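Nrps/pks (Streptomyces albus, PDB 4OPE) probably catalyses the decarboxylative Claisen condensation that lengthens the polyketide chain, as a ketosynthase domain of the oxazolomycin assembly line. Local coordinates at residues A15-D23 against W66-A74; E89-F98 against V125-Q133. All blocks are in the same frame, centred on the assembly; numbering follows the deposited sequence.

Contact 1: A15-D23 against W66-A74; sequences AGRYPKADD and WGGWLSDVA
P19 packs on G68 and W69 while L70 CD2 reaches the backbone of Y18, where strand 9-17 of the thiolase-fold ketosynthase sheet ends in a type II beta turn, Y18 to A21, and the loop after strand 66-67 runs past it. The closer-packed part is mainly apolar. P19 CG rests on the G68 backbone, 3.4 Å from G68 C. With CG beside its own backbone N (chi1 -73°) and chi2 extended, L70 brings CD2 to 3.7 Å from Y18 C. On the far side of Y18, helix 356-370 packs against the ring. The outer side is polar and wetter. One water joins Y18 O, D22 OD1 and S71 N; another links K20 N to W69 O. R17, its chain bent at chi3 (64°), lays NE 3.5 Å from D22 OD1 in a salt bridge and points NH2 at D72 O, 3.1 Å away and close to the guanidinium plane. A methionine here would probably leave D22 without its countercharge and D72 O without this donor. D72 itself turns its carboxylate to S75. On the solvent side S71 OG donates to the syn lone pair of D22 OD2 at 2.8 Å.

Contact 2: E89-F98 against V125-Q133; sequences EHIDPQERIF and VGLMYGHYQ
Y132 OH donates to E89 O over 2.7 Å, the shortest of three hydrogen bonds across the contact, meeting the carbonyl at 146°; L577 N also bonds this hydroxyl. Q94, extended beyond CG, sends NE2 to Y129 O at 3.0 Å, nearly straight at 165° and with the acceptor close to the amide plane. Its OE1 takes V205 N and two waters, which lead on to Y129 N and H131 N, so both ends of the buried amide are engaged. The third bond, Y132 N to D92 OD2, is weak, and S150 is the stronger partner of that oxygen. D92 is the N-cap of helix 93-108: OD1 accepts from Q94 N at 2.9 Å. The helix packs here against the end of strand 121-126 in the thiolase-fold sheet and the loop beyond it. Apolar contacts involve ring faces. P93 CD sits over one face of Y132, 3.8 Å from the centroid, while V125 CG2, anti to its backbone N, lies 3.7 Å from the centroid of F98. R96 grips I91 O side-on with NE and NH2, its guanidinium plane turned 75° from the Y132 ring, and any cation-pi attraction to that ring is long and weak.

How the contacts relate
Both contacts reach the same mixed central sheet, contact 1 through strand 9-17 and contact 2 through strand 121-126, with centres 14 Å apart. Contact 2 is buried, with 11 of its 14 touching residues enclosed; contact 1 is only partly so, with 5 of 10. Chemistry follows place: contact 1 has a salt bridge and exposed D22 and S71; contact 2 holds its waters on buried Q94, near a helix cap and ring faces. They meet directly. V73 O packs on P93 CB at 3.5 Å, A74 O lies 3.1 Å from R96 NH1, and R17 of contact 1 leans on I97. Helix 93-108 thus lies against both, and in contact 2 Q133 packs on Q133 of the second subunit.

Contact 1: A15-D23 against W66-A74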
ATOM      1  N   ALA A  15     -14.431  12.934   6.681  1.00 26.83           N
ATOM      2  CA  ALA A  15     -13.760  14.179   6.945  1.00 27.62           C
ATOM      3  C   ALA A  15     -12.708  14.462   5.885  1.00 28.00           C
ATOM      4  O   ALA A  15     -12.233  13.548   5.223  1.00 31.78           O
ATOM      5  CB  ALA A  15     -13.143  14.113   8.321  1.00 28.10           C
ATOM      6  N   GLY A  16     -12.363  15.723   5.699  1.00 28.48           N
ATOM      7  CA  GLY A  16     -11.477  16.129   4.619  1.00 28.97           C
ATOM      8  C   GLY A  16     -11.131  17.605   4.545  1.00 30.46           C
ATOM      9  O   GLY A  16     -11.883  18.441   5.010  1.00 30.81           O
ATOM     10  N   ARG A  17      -9.968  17.925   3.986  1.00 32.54           N
ATOM     11  CA  ARG A  17      -9.660  19.279   3.559  1.00 35.14           C
ATOM     12  C   ARG A  17      -9.317  19.233   2.108  1.00 34.51           C
ATOM     13  O   ARG A  17      -8.573  18.370   1.685  1.00 33.52           O
ATOM     14  CB  ARG A  17      -8.454  19.818   4.283  1.00 37.77           C
ATOM     15  CG  ARG A  17      -8.629  19.835   5.773  1.00 40.58           C
ATOM     16  CD  ARG A  17      -7.309  20.026   6.486  1.00 42.94           C
ATOM     17  NE  ARG A  17      -6.746  21.334   6.168  1.00 45.71           N
ATOM     18  CZ  ARG A  17      -5.530  21.722   6.526  1.00 47.48           C
ATOM     19  NH1 ARG A  17      -4.744  20.910   7.216  1.00 48.38           N
ATOM     20  NH2 ARG A  17      -5.094  22.921   6.175  1.00 50.57           N
ATOM     21  N   TYR A  18      -9.829  20.194   1.364  1.00 34.85           N
ATOM     22  CA  TYR A  18      -9.567  20.315  -0.055  1.00 34.22           C
ATOM     23  C   TYR A  18      -9.304  21.797  -0.368  1.00 36.50           C
ATOM     24  O   TYR A  18      -9.394  22.645   0.533  1.00 37.52           O
ATOM     25  CB  TYR A  18     -10.756  19.741  -0.815  1.00 33.01           C
ATOM     26  CG  TYR A  18     -10.980  18.302  -0.438  1.00 32.30           C
ATOM     27  CD1 TYR A  18     -10.105  17.313  -0.852  1.00 32.19           C
ATOM     28  CD2 TYR A  18     -12.024  17.926   0.372  1.00 32.74           C
ATOM     29  CE1 TYR A  18     -10.283  15.990  -0.500  1.00 31.50           C
ATOM     30  CE2 TYR A  18     -12.216  16.594   0.739  1.00 32.24           C
ATOM     31  CZ  TYR A  18     -11.330  15.628   0.303  1.00 31.31           C
ATOM     32  OH  TYR A  18     -11.508  14.312   0.652  1.00 29.59           O
ATOM     33  N   PRO A  19      -8.931  22.114  -1.621  1.00 35.93           N
ATOM     34  CA  PRO A  19      -8.627  23.476  -1.961  1.00 36.08           C
ATOM     35  C   PRO A  19      -9.765  24.425  -1.620  1.00 38.13           C
ATOM     36  O   PRO A  19     -10.903  24.197  -2.054  1.00 37.60           O
ATOM     37  CB  PRO A  19      -8.412  23.400  -3.450  1.00 36.40           C
ATOM     38  CG  PRO A  19      -7.787  22.077  -3.620  1.00 35.59           C
ATOM     39  CD  PRO A  19      -8.584  21.207  -2.716  1.00 35.57           C
ATOM     40  N   LYS A  20      -9.438  25.465  -0.826  1.00 38.53           N
ATOM     41  CA  LYS A  20     -10.380  26.464  -0.391  1.00 39.37           C
ATOM     42  C   LYS A  20     -11.469  25.891   0.509  1.00 38.08           C
ATOM     43  O   LYS A  20     -12.536  26.477   0.672  1.00 41.33           O
ATOM     44  CB  LYS A  20     -10.986  27.159  -1.624  1.00 41.98           C
ATOM     45  CG  LYS A  20      -9.932  27.850  -2.461  1.00 44.82           C
ATOM     46  CD  LYS A  20     -10.579  28.864  -3.370  1.00 50.73           C
ATOM     47  CE  LYS A  20      -9.541  29.626  -4.168  1.00 56.00           C
ATOM     48  NZ  LYS A  20      -8.608  30.392  -3.289  1.00 59.82           N
ATOM     49  N   ALA A  21     -11.221  24.731   1.084  1.00 36.79           N
ATOM     50  CA  ALA A  21     -12.221  24.069   1.897  1.00 35.58           C
ATOM     51  C   ALA A  21     -11.518  23.419   3.082  1.00 36.84           C
ATOM     52  O   ALA A  21     -10.947  22.322   2.978  1.00 37.37           O
ATOM     53  CB  ALA A  21     -12.994  23.053   1.076  1.00 33.42           C
ATOM     54  N   ASP A  22     -11.549  24.096   4.216  1.00 38.90           N
ATOM     55  CA  ASP A  22     -10.872  23.577   5.411  1.00 43.27           C
ATOM     56  C   ASP A  22     -11.720  22.586   6.190  1.00 43.22           C
ATOM     57  O   ASP A  22     -11.231  21.882   7.054  1.00 44.44           O
ATOM     58  CB  ASP A  22     -10.348  24.715   6.278  1.00 46.87           C
ATOM     59  CG  ASP A  22      -8.985  25.249   5.759  1.00 54.92           C
ATOM     60  OD1 ASP A  22      -8.150  24.427   5.201  1.00 58.42           O
ATOM     61  OD2 ASP A  22      -8.765  26.476   5.918  1.00 54.28           O
ATOM     62  N   ASP A  23     -12.991  22.502   5.835  1.00 43.88           N
ATOM     63  CA  ASP A  23     -13.847  21.440   6.296  1.00 40.54           C
ATOM     64  C   ASP A  23     -14.922  21.225   5.247  1.00 36.94           C
ATOM     65  O   ASP A  23     -15.093  22.026   4.335  1.00 37.37           O
ATOM     66  CB  ASP A  23     -14.466  21.832   7.647  1.00 43.28           C
ATOM     67  CG  ASP A  23     -15.133  23.228   7.622  1.00 45.99           C
ATOM     68  OD1 ASP A  23     -15.916  23.581   6.725  1.00 42.54           O
ATOM     69  OD2 ASP A  23     -14.878  23.991   8.546  1.00 61.58           O
ATOM     70  N   TRP A  66      -0.286  26.591 -11.768  1.00 44.72           N
ATOM     71  CA  TRP A  66      -1.532  26.540 -11.034  1.00 42.33           C
ATOM     72  C   TRP A  66      -1.615  25.278 -10.214  1.00 41.62           C
ATOM     73  O   TRP A  66      -0.922  24.287 -10.500  1.00 39.90           O
ATOM     74  CB  TRP A  66      -2.705  26.571 -11.996  1.00 42.50           C
ATOM     75  CG  TRP A  66      -2.757  27.813 -12.865  1.00 46.20           C
ATOM     76  CD1 TRP A  66      -3.232  29.056 -12.511  1.00 47.83           C
ATOM     77  CD2 TRP A  66      -2.345  27.923 -14.223  1.00 46.02           C
ATOM     78  NE1 TRP A  66      -3.114  29.924 -13.559  1.00 47.77           N
ATOM     79  CE2 TRP A  66      -2.585  29.258 -14.627  1.00 47.44           C
ATOM     80  CE3 TRP A  66      -1.781  27.032 -15.129  1.00 47.61           C
ATOM     81  CZ2 TRP A  66      -2.302  29.716 -15.902  1.00 47.96           C
ATOM     82  CZ3 TRP A  66      -1.479  27.490 -16.404  1.00 50.92           C
ATOM     83  CH2 TRP A  66      -1.747  28.828 -16.779  1.00 50.08           C
ATOM     84  N   GLY A  67      -2.481  25.323  -9.198  1.00 39.34           N
ATOM     85  CA  GLY A  67      -2.866  24.125  -8.479  1.00 38.07           C
ATOM     86  C   GLY A  67      -4.066  24.306  -7.583  1.00 38.69           C
ATOM     87  O   GLY A  67      -4.569  25.433  -7.409  1.00 39.52           O
ATOM     88  N   GLY A  68      -4.532  23.188  -7.016  1.00 37.61           N
ATOM     89  CA  GLY A  68      -5.475  23.219  -5.885  1.00 35.46           C
ATOM     90  C   GLY A  68      -4.720  23.183  -4.588  1.00 34.83           C
ATOM     91  O   GLY A  68      -4.128  22.171  -4.266  1.00 36.79           O
ATOM     92  N   TRP A  69      -4.708  24.282  -3.846  1.00 35.52           N
ATOM     93  CA  TRP A  69      -3.833  24.408  -2.678  1.00 35.69           C
ATOM     94  C   TRP A  69      -4.622  24.323  -1.422  1.00 36.62           C
ATOM     95  O   TRP A  69      -5.686  24.905  -1.352  1.00 37.38           O
ATOM     96  CB  TRP A  69      -3.100  25.739  -2.699  1.00 36.39           C
ATOM     97  CG  TRP A  69      -2.399  25.904  -3.973  1.00 38.15           C
ATOM     98  CD1 TRP A  69      -2.815  26.621  -5.036  1.00 39.41           C
ATOM     99  CD2 TRP A  69      -1.201  25.254  -4.373  1.00 38.44           C
ATOM    100  NE1 TRP A  69      -1.930  26.500  -6.055  1.00 39.00           N
ATOM    101  CE2 TRP A  69      -0.924  25.662  -5.668  1.00 39.13           C
ATOM    102  CE3 TRP A  69      -0.309  24.394  -3.737  1.00 39.57           C
ATOM    103  CZ2 TRP A  69       0.180  25.215  -6.361  1.00 39.68           C
ATOM    104  CZ3 TRP A  69       0.802  23.979  -4.414  1.00 38.50           C
ATOM    105  CH2 TRP A  69       1.025  24.367  -5.712  1.00 38.98           C
ATOM    106  N   LEU A  70      -4.128  23.585  -0.428  1.00 36.96           N
ATOM    107  CA  LEU A  70      -4.705  23.669   0.895  1.00 37.42           C
ATOM    108  C   LEU A  70      -4.347  25.013   1.449  1.00 40.23           C
ATOM    109  O   LEU A  70      -3.281  25.514   1.195  1.00 41.21           O
ATOM    110  CB  LEU A  70      -4.156  22.582   1.799  1.00 36.80           C
ATOM    111  CG  LEU A  70      -4.655  21.174   1.511  1.00 35.98           C
ATOM    112  CD1 LEU A  70      -4.237  20.243   2.620  1.00 35.88           C
ATOM    113  CD2 LEU A  70      -6.158  21.143   1.397  1.00 36.87           C
ATOM    114  N   SER A  71      -5.228  25.593   2.239  1.00 46.63           N
ATOM    115  CA  SER A  71      -4.988  26.939   2.770  1.00 51.23           C
ATOM    116  C   SER A  71      -3.687  27.046   3.576  1.00 53.60           C
ATOM    117  O   SER A  71      -3.014  28.097   3.546  1.00 54.42           O
ATOM    118  CB  SER A  71      -6.194  27.453   3.583  1.00 51.98           C
ATOM    119  OG  SER A  71      -6.217  26.882   4.872  1.00 57.07           O
ATOM    120  N   ASP A  72      -3.322  25.978   4.280  1.00 54.70           N
ATOM    121  CA  ASP A  72      -2.104  26.020   5.052  1.00 58.20           C
ATOM    122  C   ASP A  72      -1.611  24.651   5.459  1.00 56.54           C
ATOM    123  O   ASP A  72      -2.182  24.052   6.362  1.00 64.72           O
ATOM    124  CB  ASP A  72      -2.347  26.845   6.295  1.00 64.72           C
ATOM    125  CG  ASP A  72      -1.159  26.832   7.262  1.00 76.31           C
ATOM    126  OD1 ASP A  72       0.055  26.848   6.843  1.00 71.91           O
ATOM    127  OD2 ASP A  72      -1.483  26.834   8.475  1.00 86.14           O
ATOM    128  N   VAL A  73      -0.503  24.204   4.861  1.00 51.55           N
ATOM    129  CA  VAL A  73       0.001  22.844   5.061  1.00 47.04           C
ATOM    130  C   VAL A  73       1.124  22.731   6.079  1.00 45.63           C
ATOM    131  O   VAL A  73       1.458  21.640   6.493  1.00 46.08           O
ATOM    132  CB  VAL A  73       0.511  22.199   3.753  1.00 47.06           C
ATOM    133  CG1 VAL A  73      -0.630  21.827   2.846  1.00 44.48           C
ATOM    134  CG2 VAL A  73       1.459  23.130   3.031  1.00 51.20           C
ATOM    135  N   ALA A  74       1.719  23.838   6.483  1.00 47.64           N
ATOM    136  CA  ALA A  74       2.788  23.803   7.503  1.00 47.32           C
ATOM    137  C   ALA A  74       2.262  23.602   8.910  1.00 44.85           C
ATOM    138  O   ALA A  74       2.960  23.088   9.751  1.00 45.68           O
ATOM    139  CB  ALA A  74       3.591  25.073   7.457  1.00 47.73           C
TER
HETATM  140  O   HOH W   1      -7.854  24.372   2.258  1.00 39.40           O
HETATM  141  O   HOH W   2      -7.105  27.161  -0.029  1.00 44.47           O

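Contact 2: E89-F98 against V125-Q133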
ATOM      1  N   GLU A  89       8.787  19.193  12.255  1.00 47.17           N
ATOM      2  CA  GLU A  89       9.435  19.840  11.127  1.00 50.82           C
ATOM      3  C   GLU A  89      10.064  18.833  10.157  1.00 45.61           C
ATOM      4  O   GLU A  89      10.226  19.147   8.981  1.00 42.15           O
ATOM      5  CB  GLU A  89      10.565  20.750  11.590  1.00 58.83           C
ATOM      6  CG  GLU A  89      10.167  21.997  12.331  1.00 65.73           C
ATOM      7  CD  GLU A  89      11.370  22.758  12.884  1.00 75.22           C
ATOM      8  OE1 GLU A  89      11.167  23.915  13.326  1.00 79.84           O
ATOM      9  OE2 GLU A  89      12.509  22.209  12.884  1.00 79.51           O
ATOM     10  N   HIS A  90      10.436  17.661  10.669  1.00 42.68           N
ATOM     11  CA  HIS A  90      11.241  16.700   9.914  1.00 46.10           C
ATOM     12  C   HIS A  90      10.383  15.611   9.261  1.00 45.44           C
ATOM     13  O   HIS A  90      10.916  14.805   8.493  1.00 46.91           O
ATOM     14  CB  HIS A  90      12.387  16.090  10.783  1.00 46.64           C
ATOM     15  CG  HIS A  90      13.545  17.018  10.987  1.00 51.15           C
ATOM     16  ND1 HIS A  90      13.587  17.946  12.007  1.00 54.75           N
ATOM     17  CD2 HIS A  90      14.683  17.196  10.276  1.00 55.01           C
ATOM     18  CE1 HIS A  90      14.699  18.654  11.920  1.00 55.66           C
ATOM     19  NE2 HIS A  90      15.382  18.219  10.877  1.00 57.88           N
ATOM     20  N   ILE A  91       9.077  15.573   9.548  1.00 44.41           N
ATOM     21  CA  ILE A  91       8.208  14.689   8.800  1.00 45.26           C
ATOM     22  C   ILE A  91       7.248  15.436   7.886  1.00 43.25           C
ATOM     23  O   ILE A  91       6.893  16.586   8.126  1.00 37.95           O
ATOM     24  CB  ILE A  91       7.437  13.720   9.687  1.00 47.43           C
ATOM     25  CG1 ILE A  91       6.265  14.428  10.313  1.00 50.51           C
ATOM     26  CG2 ILE A  91       8.376  13.146  10.728  1.00 48.94           C
ATOM     27  CD1 ILE A  91       5.426  13.548  11.209  1.00 54.64           C
ATOM     28  N   ASP A  92       6.863  14.710   6.835  1.00 43.51           N
ATOM     29  CA  ASP A  92       6.059  15.182   5.717  1.00 43.30           C
ATOM     30  C   ASP A  92       4.733  15.680   6.230  1.00 41.40           C
ATOM     31  O   ASP A  92       4.158  15.049   7.091  1.00 45.07           O
ATOM     32  CB  ASP A  92       5.804  13.992   4.785  1.00 44.66           C
ATOM     33  CG  ASP A  92       5.368  14.403   3.405  1.00 46.18           C
ATOM     34  OD1 ASP A  92       4.364  15.144   3.267  1.00 43.77           O
ATOM     35  OD2 ASP A  92       6.035  13.949   2.448  1.00 46.40           O
ATOM     36  N   PRO A  93       4.217  16.791   5.684  1.00 38.53           N
ATOM     37  CA  PRO A  93       2.925  17.290   6.101  1.00 38.03           C
ATOM     38  C   PRO A  93       1.774  16.343   5.815  1.00 39.09           C
ATOM     39  O   PRO A  93       0.738  16.457   6.415  1.00 43.01           O
ATOM     40  CB  PRO A  93       2.775  18.593   5.294  1.00 37.55           C
ATOM     41  CG  PRO A  93       3.780  18.535   4.249  1.00 36.21           C
ATOM     42  CD  PRO A  93       4.901  17.763   4.834  1.00 37.22           C
ATOM     43  N   GLN A  94       1.959  15.394   4.916  1.00 41.66           N
ATOM     44  CA  GLN A  94       0.949  14.367   4.687  1.00 39.99           C
ATOM     45  C   GLN A  94       0.720  13.580   5.974  1.00 39.78           C
ATOM     46  O   GLN A  94      -0.408  13.330   6.334  1.00 41.95           O
ATOM     47  CB  GLN A  94       1.340  13.463   3.504  1.00 38.39           C
ATOM     48  CG  GLN A  94       1.447  14.255   2.204  1.00 39.82           C
ATOM     49  CD  GLN A  94       1.947  13.480   0.974  1.00 40.11           C
ATOM     50  OE1 GLN A  94       1.719  13.914  -0.172  1.00 41.43           O
ATOM     51  NE2 GLN A  94       2.636  12.371   1.193  1.00 36.65           N
ATOM     52  N   GLU A  95       1.776  13.193   6.667  1.00 39.30           N
ATOM     53  CA  GLU A  95       1.626  12.463   7.935  1.00 41.10           C
ATOM     54  C   GLU A  95       0.902  13.305   8.995  1.00 39.45           C
ATOM     55  O   GLU A  95       0.030  12.858   9.681  1.00 37.23           O
ATOM     56  CB  GLU A  95       3.000  12.060   8.447  1.00 43.26           C
ATOM     57  CG  GLU A  95       3.001  11.137   9.655  1.00 48.47           C
ATOM     58  CD  GLU A  95       4.375  10.504   9.939  1.00 52.91           C
ATOM     59  OE1 GLU A  95       5.399  10.859   9.312  1.00 53.57           O
ATOM     60  OE2 GLU A  95       4.443   9.639  10.823  1.00 60.34           O
ATOM     61  N   ARG A  96       1.221  14.568   9.063  1.00 38.84           N
ATOM     62  CA  ARG A  96       0.647  15.403  10.080  1.00 39.69           C
ATOM     63  C   ARG A  96      -0.814  15.714   9.833  1.00 38.50           C
ATOM     64  O   ARG A  96      -1.645  15.685  10.734  1.00 35.98           O
ATOM     65  CB  ARG A  96       1.413  16.699  10.119  1.00 42.06           C
ATOM     66  CG  ARG A  96       2.931  16.515  10.274  1.00 43.55           C
ATOM     67  CD  ARG A  96       3.589  17.862  10.420  1.00 42.02           C
ATOM     68  NE  ARG A  96       4.656  18.069   9.466  1.00 39.20           N
ATOM     69  CZ  ARG A  96       4.893  19.212   8.854  1.00 37.79           C
ATOM     70  NH1 ARG A  96       4.099  20.271   9.004  1.00 39.39           N
ATOM     71  NH2 ARG A  96       5.926  19.287   8.061  1.00 38.79           N
ATOM     72  N   ILE A  97      -1.120  16.039   8.592  1.00 38.82           N
ATOM     73  CA  ILE A  97      -2.461  16.422   8.226  1.00 36.73           C
ATOM     74  C   ILE A  97      -3.405  15.249   8.332  1.00 34.99           C
ATOM     75  O   ILE A  97      -4.549  15.389   8.780  1.00 35.89           O
ATOM     76  CB  ILE A  97      -2.456  17.013   6.827  1.00 37.91           C
ATOM     77  CG1 ILE A  97      -1.801  18.392   6.925  1.00 39.59           C
ATOM     78  CG2 ILE A  97      -3.871  17.088   6.271  1.00 38.41           C
ATOM     79  CD1 ILE A  97      -1.712  19.124   5.612  1.00 41.84           C
ATOM     80  N   PHE A  98      -2.940  14.087   7.924  1.00 31.74           N
ATOM     81  CA  PHE A  98      -3.770  12.926   8.038  1.00 31.67           C
ATOM     82  C   PHE A  98      -4.139  12.589   9.505  1.00 31.61           C
ATOM     83  O   PHE A  98      -5.217  12.075   9.782  1.00 29.25           O
ATOM     84  CB  PHE A  98      -3.103  11.747   7.358  1.00 31.99           C
ATOM     85  CG  PHE A  98      -4.010  10.609   7.126  1.00 31.96           C
ATOM     86  CD1 PHE A  98      -5.120  10.748   6.320  1.00 32.80           C
ATOM     87  CD2 PHE A  98      -3.781   9.417   7.703  1.00 33.80           C
ATOM     88  CE1 PHE A  98      -5.996   9.691   6.102  1.00 32.87           C
ATOM     89  CE2 PHE A  98      -4.656   8.348   7.486  1.00 34.88           C
ATOM     90  CZ  PHE A  98      -5.766   8.495   6.688  1.00 32.71           C
ATOM     91  N   VAL A 125      -4.541   3.812   3.992  1.00 31.07           N
ATOM     92  CA  VAL A 125      -4.354   5.173   3.486  1.00 30.41           C
ATOM     93  C   VAL A 125      -3.567   5.148   2.236  1.00 31.37           C
ATOM     94  O   VAL A 125      -2.550   4.492   2.172  1.00 31.00           O
ATOM     95  CB  VAL A 125      -3.640   6.068   4.524  1.00 30.89           C
ATOM     96  CG1 VAL A 125      -2.251   5.554   4.877  1.00 31.14           C
ATOM     97  CG2 VAL A 125      -3.620   7.536   4.088  1.00 29.99           C
ATOM     98  N   GLY A 126      -4.039   5.862   1.219  1.00 33.70           N
ATOM     99  CA  GLY A 126      -3.333   5.891  -0.067  1.00 32.45           C
ATOM    100  C   GLY A 126      -2.506   7.134  -0.215  1.00 33.69           C
ATOM    101  O   GLY A 126      -2.960   8.257   0.112  1.00 32.68           O
ATOM    102  N   LEU A 127      -1.282   6.939  -0.702  1.00 35.85           N
ATOM    103  CA  LEU A 127      -0.373   8.049  -1.065  1.00 35.70           C
ATOM    104  C   LEU A 127       0.395   7.679  -2.316  1.00 35.87           C
ATOM    105  O   LEU A 127       0.574   6.485  -2.608  1.00 37.09           O
ATOM    106  CB  LEU A 127       0.618   8.269   0.040  1.00 38.24           C
ATOM    107  CG  LEU A 127       0.054   8.429   1.454  1.00 40.16           C
ATOM    108  CD1 LEU A 127       0.328   7.200   2.286  1.00 41.02           C
ATOM    109  CD2 LEU A 127       0.731   9.604   2.121  1.00 42.85           C
HETATM  110  N   MSE A 128       0.822   8.685  -3.069  1.00 36.40           N
HETATM  111  CA  MSE A 128       1.624   8.469  -4.310  1.00 38.18           C
HETATM  112  C   MSE A 128       2.837   9.354  -4.490  1.00 36.05           C
HETATM  113  O   MSE A 128       3.609   9.168  -5.407  1.00 34.01           O
HETATM  114  CB  MSE A 128       0.735   8.587  -5.561  1.00 38.59           C
HETATM  115  CG  MSE A 128       0.390  10.014  -5.949  1.00 39.10           C
HETATM  116 SE   MSE A 128      -0.530  10.074  -7.713  0.74 42.43          SE
HETATM  117  CE  MSE A 128       0.968   9.909  -8.982  1.00 39.57           C
ATOM    118  N   TYR A 129       3.007  10.334  -3.630  1.00 35.97           N
ATOM    119  CA  TYR A 129       4.197  11.132  -3.647  1.00 38.50           C
ATOM    120  C   TYR A 129       4.686  11.270  -2.238  1.00 38.37           C
ATOM    121  O   TYR A 129       3.914  11.246  -1.286  1.00 40.93           O
ATOM    122  CB  TYR A 129       3.945  12.530  -4.206  1.00 37.93           C
ATOM    123  CG  TYR A 129       3.560  12.580  -5.657  1.00 37.57           C
ATOM    124  CD1 TYR A 129       4.434  12.190  -6.627  1.00 38.36           C
ATOM    125  CD2 TYR A 129       2.331  13.072  -6.057  1.00 39.28           C
ATOM    126  CE1 TYR A 129       4.096  12.233  -7.966  1.00 38.75           C
ATOM    127  CE2 TYR A 129       1.977  13.113  -7.399  1.00 40.43           C
ATOM    128  CZ  TYR A 129       2.876  12.700  -8.349  1.00 39.63           C
ATOM    129  OH  TYR A 129       2.563  12.753  -9.681  1.00 42.93           O
ATOM    130  N   GLY A 130       5.978  11.439  -2.118  1.00 37.59           N
ATOM    131  CA  GLY A 130       6.578  11.745  -0.855  1.00 39.33           C
ATOM    132  C   GLY A 130       7.709  12.694  -1.116  1.00 39.03           C
ATOM    133  O   GLY A 130       8.844  12.305  -1.050  1.00 42.88           O
ATOM    134  N   HIS A 131       7.365  13.934  -1.407  1.00 39.40           N
ATOM    135  CA  HIS A 131       8.313  14.931  -1.761  1.00 42.35           C
ATOM    136  C   HIS A 131       8.946  15.687  -0.646  1.00 42.46           C
ATOM    137  O   HIS A 131      10.017  16.247  -0.852  1.00 47.13           O
ATOM    138  CB  HIS A 131       7.670  15.948  -2.674  1.00 46.70           C
ATOM    139  CG  HIS A 131       7.377  15.412  -4.031  1.00 47.67           C
ATOM    140  ND1 HIS A 131       8.161  14.448  -4.629  1.00 47.86           N
ATOM    141  CD2 HIS A 131       6.355  15.653  -4.879  1.00 48.77           C
ATOM    142  CE1 HIS A 131       7.659  14.152  -5.811  1.00 49.00           C
ATOM    143  NE2 HIS A 131       6.563  14.864  -5.984  1.00 50.35           N
ATOM    144  N   TYR A 132       8.336  15.723   0.526  1.00 40.95           N
ATOM    145  CA  TYR A 132       8.928  16.486   1.622  1.00 41.54           C
ATOM    146  C   TYR A 132      10.330  15.953   1.939  1.00 42.53           C
ATOM    147  O   TYR A 132      11.219  16.741   2.332  1.00 40.26           O
ATOM    148  CB  TYR A 132       8.076  16.428   2.863  1.00 41.44           C
ATOM    149  CG  TYR A 132       8.419  17.458   3.912  1.00 42.35           C
ATOM    150  CD1 TYR A 132       8.128  18.799   3.706  1.00 43.24           C
ATOM    151  CD2 TYR A 132       8.973  17.090   5.142  1.00 41.39           C
ATOM    152  CE1 TYR A 132       8.388  19.755   4.686  1.00 42.66           C
ATOM    153  CE2 TYR A 132       9.245  18.031   6.114  1.00 41.70           C
ATOM    154  CZ  TYR A 132       8.952  19.369   5.877  1.00 43.45           C
ATOM    155  OH  TYR A 132       9.178  20.341   6.834  1.00 45.29           O
ATOM    156  N   GLN A 133      10.543  14.645   1.747  1.00 39.75           N
ATOM    157  CA  GLN A 133      11.861  14.081   2.030  1.00 39.80           C
ATOM    158  C   GLN A 133      12.978  14.632   1.162  1.00 41.20           C
ATOM    159  O   GLN A 133      14.132  14.444   1.491  1.00 42.60           O
ATOM    160  CB  GLN A 133      11.848  12.562   1.924  1.00 38.48           C
ATOM    161  CG  GLN A 133      12.069  12.046   0.531  1.00 37.10           C
ATOM    162  CD  GLN A 133      11.695  10.588   0.406  1.00 36.56           C
ATOM    163  OE1 GLN A 133      12.342   9.694   0.988  1.00 35.17           O
ATOM    164  NE2 GLN A 133      10.666  10.326  -0.402  1.00 36.06           N
TER
HETATM  165  O   HOH W   3       0.862  11.794  -2.017  1.00 30.97           O
HETATM  166  O   HOH W   4       4.208  14.840  -1.419  1.00 53.19           O